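Local coordinates for Ras GTPase-activating-like protein IQGAP2 (PDB 4EZA) that probably binds phosphoinositides through an atypical domain with a pseudo C2 fold, at residues 63-67 against 95-99; 21-26 against 49-54. All blocks are in the same frame, centred on the assembly; numbering follows the deposited sequence.

The two contacts share one four-stranded antiparallel sheet and read it in different directions. Contact 2 runs within the sheet, pairing its outermost strand 22-25 with strand 49-55; contact 1 leaves it from the neighbouring strand 61-68 and reaches across to the bulged end of strand 93-97 in the second sheet. Contact 1 is buried and made mainly by one aromatic ring against side chains and a backbone carbonyl, with no hydrogen bond across it. Contact 2 is only partly buried and rests on five backbone hydrogen bonds, with lysine, threonine and aspartate on one face. Their centres lie about 10 Å apart, and the strands are joined by a probable hydrogen bond between Asp63 O and Ile54 N, while Val64 CG2 packs on Ile53 CD1.

Contact 1. Residues 63-67 against 95-99; sequences DVRSK and KMFDK
Phe97, at a classic beta bulge formed with Met96 at the end of strand 93-97, meets Val64 and Ser66 on strand 61-68 of the other sheet. No hydrogen bond joins the two segments, and the CA atoms of Ser66 and Phe97 are 8.2 Å apart; the contact is made mainly by the Phe97 ring against side chains and one backbone carbonyl. With CG anti to its carbonyl carbon (chi1 -63°), Phe97 sends its ring at the strand with CZ leading. Ser66 CB sits over one ring face, a CH-pi contact 3.8 Å from the Phe97 ring centroid and 20° off the ring normal. Val64 O meets the ring in its plane, 3.4 Å from Phe97 CZ, placing a carbonyl oxygen against the electron-poor rim. The Val64 CG1 methyl adds apolar contact, 4.0 Å from Phe97 CZ and 4.3 Å from Met96 SD. Were the ring replaced by the methyl of an alanine, Ser66 CB and Val64 CG1 would probably lose the surface they pack on, with a gap between the sheets. Arg65 turns the other way: its NE and NH2 grip the two oxygens of Asp63 side-on, Arg65 NE to Asp63 OD1 at 3.0 Å and 169°, while NH1 reaches Glu72. Strand 61-68 thus meets the bulged end of strand 93-97, one sheet packing on the other, consistent with the pseudo C2 fold.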
ATOM      1  N   ASP A  63      -0.273   5.043  -8.355  1.00 14.52           N
ATOM      2  CA  ASP A  63      -1.607   5.375  -7.911  1.00 15.28           C
ATOM      3  C   ASP A  63      -2.075   4.144  -7.141  1.00 14.88           C
ATOM      4  O   ASP A  63      -2.177   3.069  -7.728  1.00 17.00           O
ATOM      5  CB  ASP A  63      -2.454   5.609  -9.178  1.00 16.92           C
ATOM      6  CG  ASP A  63      -3.814   6.184  -8.912  1.00 21.53           C
ATOM      7  OD1 ASP A  63      -4.283   6.220  -7.757  1.00 25.11           O
ATOM      8  OD2 ASP A  63      -4.444   6.585  -9.919  1.00 26.33           O
ATOM      9  N   VAL A  64      -2.304   4.277  -5.837  1.00 13.91           N
ATOM     10  CA  VAL A  64      -2.779   3.158  -5.024  1.00 13.45           C
ATOM     11  C   VAL A  64      -4.190   3.435  -4.544  1.00 13.36           C
ATOM     12  O   VAL A  64      -4.445   4.452  -3.902  1.00 12.73           O
ATOM     13  CB  VAL A  64      -1.868   2.860  -3.796  1.00 13.31           C
ATOM     14  CG1 VAL A  64      -2.424   1.690  -2.971  1.00 14.63           C
ATOM     15  CG2 VAL A  64      -0.435   2.586  -4.248  1.00 14.54           C
ATOM     16  N   ARG A  65      -5.108   2.520  -4.856  1.00 13.83           N
ATOM     17  CA  ARG A  65      -6.513   2.648  -4.422  1.00 14.49           C
ATOM     18  C   ARG A  65      -6.834   1.632  -3.337  1.00 14.34           C
ATOM     19  O   ARG A  65      -6.447   0.459  -3.440  1.00 15.06           O
ATOM     20  CB  ARG A  65      -7.450   2.406  -5.599  1.00 15.67           C
ATOM     21  CG  ARG A  65      -7.106   3.160  -6.869  1.00 19.00           C
ATOM     22  CD  ARG A  65      -7.557   4.593  -6.802  1.00 23.07           C
ATOM     23  NE  ARG A  65      -7.140   5.343  -7.983  1.00 26.56           N
ATOM     24  CZ  ARG A  65      -7.903   5.557  -9.051  1.00 27.75           C
ATOM     25  NH1 ARG A  65      -9.141   5.082  -9.100  1.00 28.91           N
ATOM     26  NH2 ARG A  65      -7.427   6.252 -10.075  1.00 29.49           N
ATOM     27  N   SER A  66      -7.514   2.091  -2.289  1.00 14.21           N
ATOM     28  CA  SER A  66      -7.959   1.239  -1.189  1.00 14.19           C
ATOM     29  C   SER A  66      -9.435   0.967  -1.375  1.00 14.52           C
ATOM     30  O   SER A  66     -10.238   1.909  -1.457  1.00 13.91           O
ATOM     31  CB  SER A  66      -7.698   1.947   0.151  1.00 14.95           C
ATOM     32  OG  SER A  66      -8.174   1.196   1.261  1.00 18.73           O
ATOM     33  N   LYS A  67      -9.785  -0.314  -1.454  1.00 13.40           N
ATOM     34  CA  LYS A  67     -11.189  -0.741  -1.590  1.00 14.02           C
ATOM     35  C   LYS A  67     -11.670  -1.574  -0.419  1.00 13.43           C
ATOM     36  O   LYS A  67     -10.908  -2.290   0.213  1.00 13.25           O
ATOM     37  CB  LYS A  67     -11.400  -1.525  -2.876  1.00 14.91           C
ATOM     38  CG  LYS A  67     -10.985  -0.774  -4.125  1.00 17.29           C
ATOM     39  CD  LYS A  67     -11.448  -1.574  -5.326  1.00 22.29           C
ATOM     40  CE  LYS A  67     -11.475  -0.746  -6.581  1.00 26.35           C
ATOM     41  NZ  LYS A  67     -11.650  -1.632  -7.767  1.00 29.43           N
ATOM     42  N   LYS A  95       2.004   5.435   7.336  1.00 12.45           N
ATOM     43  CA  LYS A  95       0.551   5.323   7.197  1.00 13.27           C
ATOM     44  C   LYS A  95       0.178   5.722   5.775  1.00 12.67           C
ATOM     45  O   LYS A  95      -0.010   6.909   5.495  1.00 13.93           O
ATOM     46  CB  LYS A  95      -0.161   6.217   8.220  1.00 14.96           C
ATOM     47  CG  LYS A  95       0.020   5.777   9.664  1.00 18.19           C
ATOM     48  CD  LYS A  95      -0.609   4.420   9.959  1.00 22.90           C
ATOM     49  CE  LYS A  95      -2.102   4.492  10.232  1.00 25.35           C
ATOM     50  NZ  LYS A  95      -2.483   4.874  11.630  1.00 27.81           N
ATOM     51  N   MET A  96       0.139   4.732   4.878  1.00 11.79           N
ATOM     52  CA  MET A  96      -0.124   4.934   3.455  1.00 12.44           C
ATOM     53  C   MET A  96      -1.539   5.476   3.247  1.00 13.23           C
ATOM     54  O   MET A  96      -1.777   6.306   2.345  1.00 13.15           O
ATOM     55  CB  MET A  96       0.081   3.608   2.710  1.00 12.76           C
ATOM     56  CG  MET A  96      -0.272   3.591   1.226  1.00 12.67           C
ATOM     57  SD  MET A  96       0.097   2.002   0.475  1.00 15.43           S
ATOM     58  CE  MET A  96      -1.225   0.984   1.095  1.00 15.17           C
ATOM     59  N   PHE A  97      -2.453   5.029   4.099  1.00 14.34           N
ATOM     60  CA  PHE A  97      -3.765   5.639   4.259  1.00 15.90           C
ATOM     61  C   PHE A  97      -3.953   5.917   5.738  1.00 17.68           C
ATOM     62  O   PHE A  97      -3.172   5.445   6.557  1.00 17.95           O
ATOM     63  CB  PHE A  97      -4.877   4.732   3.733  1.00 15.55           C
ATOM     64  CG  PHE A  97      -4.783   4.464   2.258  1.00 14.99           C
ATOM     65  CD1 PHE A  97      -5.158   5.447   1.337  1.00 14.83           C
ATOM     66  CD2 PHE A  97      -4.317   3.252   1.779  1.00 15.00           C
ATOM     67  CE1 PHE A  97      -5.087   5.200  -0.030  1.00 15.19           C
ATOM     68  CE2 PHE A  97      -4.222   3.009   0.393  1.00 17.33           C
ATOM     69  CZ  PHE A  97      -4.620   3.990  -0.501  1.00 15.06           C
ATOM     70  N   ASP A  98      -4.968   6.718   6.080  1.00 20.27           N
ATOM     71  CA  ASP A  98      -5.180   7.137   7.464  1.00 22.16           C
ATOM     72  C   ASP A  98      -5.129   5.969   8.451  1.00 21.45           C
ATOM     73  O   ASP A  98      -4.570   6.102   9.529  1.00 22.75           O
ATOM     74  CB  ASP A  98      -6.506   7.902   7.608  1.00 23.76           C
ATOM     75  CG  ASP A  98      -6.337   9.417   7.468  1.00 27.57           C
ATOM     76  OD1 ASP A  98      -5.182   9.912   7.440  1.00 31.10           O
ATOM     77  OD2 ASP A  98      -7.375  10.121   7.405  1.00 30.50           O
ATOM     78  N   LYS A  99      -5.689   4.830   8.053  1.00 20.36           N
ATOM     79  CA  LYS A  99      -5.801   3.664   8.925  1.00 19.45           C
ATOM     80  C   LYS A  99      -4.877   2.514   8.512  1.00 17.26           C
ATOM     81  O   LYS A  99      -4.902   1.464   9.141  1.00 16.92           O
ATOM     82  CB  LYS A  99      -7.249   3.159   8.941  1.00 20.57           C
ATOM     83  CG  LYS A  99      -8.305   4.148   9.508  1.00 24.08           C
ATOM     84  CD  LYS A  99      -9.657   3.475   9.857  1.00 27.95           C
ATOM     85  CE  LYS A  99     -10.564   3.204   8.624  1.00 29.13           C
ATOM     86  NZ  LYS A  99     -12.039   2.985   8.945  1.00 28.85           N
TER

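Contact 2. Residues 21-26 against 49-54; sequences PVKYTA and VTFDII
Lys23 and Asp52 lie side by side on one face of the sheet, a non-hydrogen-bonded pair whose side chains point the same way. The first three side-chain carbons of the lysine all lie along Asp52 OD1. Lys23 CB is 3.8 Å from Asp52 OD1 and also near Thr50 CG2. The lysine then turns so that CG stands anti to its carbonyl carbon (chi1 -54°), which brings Lys23 CG within 3.1 Å of Asp52 OD1. Lys23 CD passes Asp52 OD1 at 3.6 Å. Beyond it the extended chain leads off, and Lys23 NZ ends 5.4 Å from Asp52 OD1, too far for a salt bridge. Asp52 OD1 is thus covered by aliphatic carbons and buried without a polar partner in the model, whereas Asp52 OD2 forms a salt bridge with Lys67 on strand 61-68.

The backbones form a regular antiparallel ladder that places strand 22-25 at the edge of the four-stranded sheet of the pseudo C2 fold, beside strand 49-55; the short strand axes run at 157°. Val22 with Ile53 and Tyr24 with Phe51 are hydrogen-bonded pairs, each joined by two N-H...O bonds, and the Phe51 N to Tyr24 O bond is 2.8 Å long and nearly straight at 170°. One further bond, from Ala26 N to Val49 O, extends the pairing just past Thr25, whose OG1 caps helix 26-32 through Lys28 N.

On the face carrying Val22, Tyr24, Phe51 and Ile53 the side-chain contacts between the two strands are apolar. The Tyr24 ring receives Ile53 CG1 near its plane, Tyr24 CE2 being 4.2 Å from Ile53 CG1, and packs also on Leu29 and Lys32 of that helix. Ala26 CB approaches Phe51 CE2 (3.9 Å) and also touches Val49, while Leu35 of strand 35-38 touches both Ala26 and Phe51.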
ATOM      1  N   PRO A  21      -4.413  -2.518 -13.587  1.00 32.82           N
ATOM      2  CA  PRO A  21      -4.016  -2.572 -12.183  1.00 30.64           C
ATOM      3  C   PRO A  21      -3.566  -3.955 -11.733  1.00 28.88           C
ATOM      4  O   PRO A  21      -4.012  -4.979 -12.264  1.00 29.64           O
ATOM      5  CB  PRO A  21      -5.299  -2.168 -11.427  1.00 30.76           C
ATOM      6  CG  PRO A  21      -6.393  -2.232 -12.430  1.00 32.45           C
ATOM      7  CD  PRO A  21      -5.741  -1.897 -13.733  1.00 33.35           C
ATOM      8  N   VAL A  22      -2.658  -3.957 -10.771  1.00 26.00           N
ATOM      9  CA  VAL A  22      -2.292  -5.150 -10.044  1.00 23.94           C
ATOM     10  C   VAL A  22      -3.013  -5.059  -8.700  1.00 21.89           C
ATOM     11  O   VAL A  22      -2.953  -4.027  -8.027  1.00 21.52           O
ATOM     12  CB  VAL A  22      -0.775  -5.210  -9.830  1.00 24.14           C
ATOM     13  CG1 VAL A  22      -0.379  -6.543  -9.215  1.00 24.58           C
ATOM     14  CG2 VAL A  22      -0.047  -4.990 -11.163  1.00 25.28           C
ATOM     15  N   LYS A  23      -3.701  -6.130  -8.321  1.00 19.88           N
ATOM     16  CA  LYS A  23      -4.522  -6.143  -7.101  1.00 18.54           C
ATOM     17  C   LYS A  23      -3.943  -7.064  -6.039  1.00 17.04           C
ATOM     18  O   LYS A  23      -3.468  -8.162  -6.353  1.00 16.82           O
ATOM     19  CB  LYS A  23      -5.962  -6.584  -7.417  1.00 19.60           C
ATOM     20  CG  LYS A  23      -6.639  -5.762  -8.509  1.00 23.18           C
ATOM     21  CD  LYS A  23      -8.053  -6.262  -8.804  1.00 27.81           C
ATOM     22  CE  LYS A  23      -8.476  -5.877 -10.219  1.00 31.56           C
ATOM     23  NZ  LYS A  23      -9.814  -6.437 -10.599  1.00 34.16           N
ATOM     24  N   TYR A  24      -4.001  -6.615  -4.781  1.00 14.04           N
ATOM     25  CA  TYR A  24      -3.618  -7.431  -3.623  1.00 13.91           C
ATOM     26  C   TYR A  24      -4.664  -7.288  -2.543  1.00 14.09           C
ATOM     27  O   TYR A  24      -5.139  -6.193  -2.295  1.00 15.16           O
ATOM     28  CB  TYR A  24      -2.266  -6.985  -3.047  1.00 13.90           C
ATOM     29  CG  TYR A  24      -1.127  -7.023  -4.033  1.00 13.87           C
ATOM     30  CD1 TYR A  24      -0.388  -8.196  -4.210  1.00 16.00           C
ATOM     31  CD2 TYR A  24      -0.806  -5.908  -4.795  1.00 14.67           C
ATOM     32  CE1 TYR A  24       0.657  -8.250  -5.113  1.00 17.51           C
ATOM     33  CE2 TYR A  24       0.250  -5.956  -5.728  1.00 17.36           C
ATOM     34  CZ  TYR A  24       0.966  -7.127  -5.866  1.00 18.14           C
ATOM     35  OH  TYR A  24       2.006  -7.206  -6.764  1.00 21.48           O
ATOM     36  N   THR A  25      -5.016  -8.376  -1.879  1.00 13.18           N
ATOM     37  CA  THR A  25      -5.840  -8.240  -0.674  1.00 12.85           C
ATOM     38  C   THR A  25      -4.968  -7.793   0.486  1.00 11.41           C
ATOM     39  O   THR A  25      -3.725  -8.015   0.496  1.00 11.30           O
ATOM     40  CB  THR A  25      -6.546  -9.541  -0.243  1.00 13.69           C
ATOM     41  OG1 THR A  25      -5.561 -10.493   0.175  1.00 15.45           O
ATOM     42  CG2 THR A  25      -7.398 -10.111  -1.382  1.00 16.13           C
ATOM     43  N   ALA A  26      -5.605  -7.184   1.487  1.00 10.63           N
ATOM     44  CA  ALA A  26      -4.882  -6.811   2.699  1.00 10.17           C
ATOM     45  C   ALA A  26      -4.343  -8.051   3.393  1.00 10.19           C
ATOM     46  O   ALA A  26      -3.247  -8.018   3.972  1.00 10.46           O
ATOM     47  CB  ALA A  26      -5.775  -6.024   3.610  1.00 10.75           C
ATOM     48  N   VAL A  49     -10.596  -6.141   2.224  1.00 12.85           N
ATOM     49  CA  VAL A  49      -9.907  -4.953   1.736  1.00 12.81           C
ATOM     50  C   VAL A  49      -8.961  -5.349   0.626  1.00 12.93           C
ATOM     51  O   VAL A  49      -8.208  -6.328   0.755  1.00 12.85           O
ATOM     52  CB  VAL A  49      -9.130  -4.241   2.875  1.00 11.76           C
ATOM     53  CG1 VAL A  49      -8.212  -3.175   2.324  1.00 11.64           C
ATOM     54  CG2 VAL A  49     -10.117  -3.657   3.885  1.00 13.64           C
ATOM     55  N   THR A  50      -8.988  -4.583  -0.462  1.00 13.49           N
ATOM     56  CA  THR A  50      -8.070  -4.816  -1.580  1.00 14.81           C
ATOM     57  C   THR A  50      -7.379  -3.508  -1.909  1.00 14.25           C
ATOM     58  O   THR A  50      -7.915  -2.422  -1.672  1.00 14.72           O
ATOM     59  CB  THR A  50      -8.805  -5.399  -2.815  1.00 15.87           C
ATOM     60  OG1 THR A  50      -9.227  -6.732  -2.524  1.00 19.82           O
ATOM     61  CG2 THR A  50      -7.915  -5.441  -4.050  1.00 19.20           C
ATOM     62  N   PHE A  51      -6.157  -3.621  -2.412  1.00 13.87           N
ATOM     63  CA  PHE A  51      -5.406  -2.472  -2.901  1.00 14.04           C
ATOM     64  C   PHE A  51      -5.088  -2.678  -4.362  1.00 15.01           C
ATOM     65  O   PHE A  51      -4.573  -3.728  -4.722  1.00 15.22           O
ATOM     66  CB  PHE A  51      -4.122  -2.289  -2.106  1.00 14.03           C
ATOM     67  CG  PHE A  51      -4.359  -2.084  -0.657  1.00 10.97           C
ATOM     68  CD1 PHE A  51      -4.711  -0.823  -0.171  1.00 12.00           C
ATOM     69  CD2 PHE A  51      -4.261  -3.153   0.237  1.00 12.56           C
ATOM     70  CE1 PHE A  51      -4.984  -0.639   1.184  1.00 12.80           C
ATOM     71  CE2 PHE A  51      -4.519  -2.970   1.577  1.00 11.68           C
ATOM     72  CZ  PHE A  51      -4.877  -1.723   2.056  1.00 12.78           C
ATOM     73  N   ASP A  52      -5.464  -1.709  -5.189  1.00 15.68           N
ATOM     74  CA  ASP A  52      -5.170  -1.720  -6.626  1.00 17.77           C
ATOM     75  C   ASP A  52      -3.981  -0.807  -6.841  1.00 18.41           C
ATOM     76  O   ASP A  52      -4.007   0.343  -6.382  1.00 18.03           O
ATOM     77  CB  ASP A  52      -6.340  -1.163  -7.465  1.00 19.00           C
ATOM     78  CG  ASP A  52      -7.558  -2.083  -7.500  1.00 22.21           C
ATOM     79  OD1 ASP A  52      -7.520  -3.198  -6.926  1.00 25.26           O
ATOM     80  OD2 ASP A  52      -8.572  -1.679  -8.124  1.00 27.37           O
ATOM     81  N   ILE A  53      -2.955  -1.302  -7.531  1.00 19.04           N
ATOM     82  CA  ILE A  53      -1.773  -0.500  -7.830  1.00 20.56           C
ATOM     83  C   ILE A  53      -1.737  -0.209  -9.309  1.00 22.59           C
ATOM     84  O   ILE A  53      -1.683  -1.130 -10.114  1.00 23.59           O
ATOM     85  CB  ILE A  53      -0.466  -1.221  -7.484  1.00 20.15           C
ATOM     86  CG1 ILE A  53      -0.496  -1.845  -6.083  1.00 21.76           C
ATOM     87  CG2 ILE A  53       0.730  -0.284  -7.714  1.00 20.22           C
ATOM     88  CD1 ILE A  53      -0.637  -0.913  -4.941  1.00 23.98           C
ATOM     89  N   ILE A  54      -1.744   1.068  -9.664  1.00 24.38           N
ATOM     90  CA  ILE A  54      -1.784   1.464 -11.070  1.00 26.81           C
ATOM     91  C   ILE A  54      -0.618   2.398 -11.394  1.00 26.79           C
ATOM     92  O   ILE A  54      -0.369   3.369 -10.671  1.00 25.86           O
ATOM     93  CB  ILE A  54      -3.135   2.134 -11.422  1.00 26.97           C
ATOM     94  CG1 ILE A  54      -4.257   1.604 -10.510  1.00 29.73           C
ATOM     95  CG2 ILE A  54      -3.477   1.898 -12.890  1.00 30.26           C
ATOM     96  CD1 ILE A  54      -5.305   2.641 -10.096  1.00 31.32           C
TER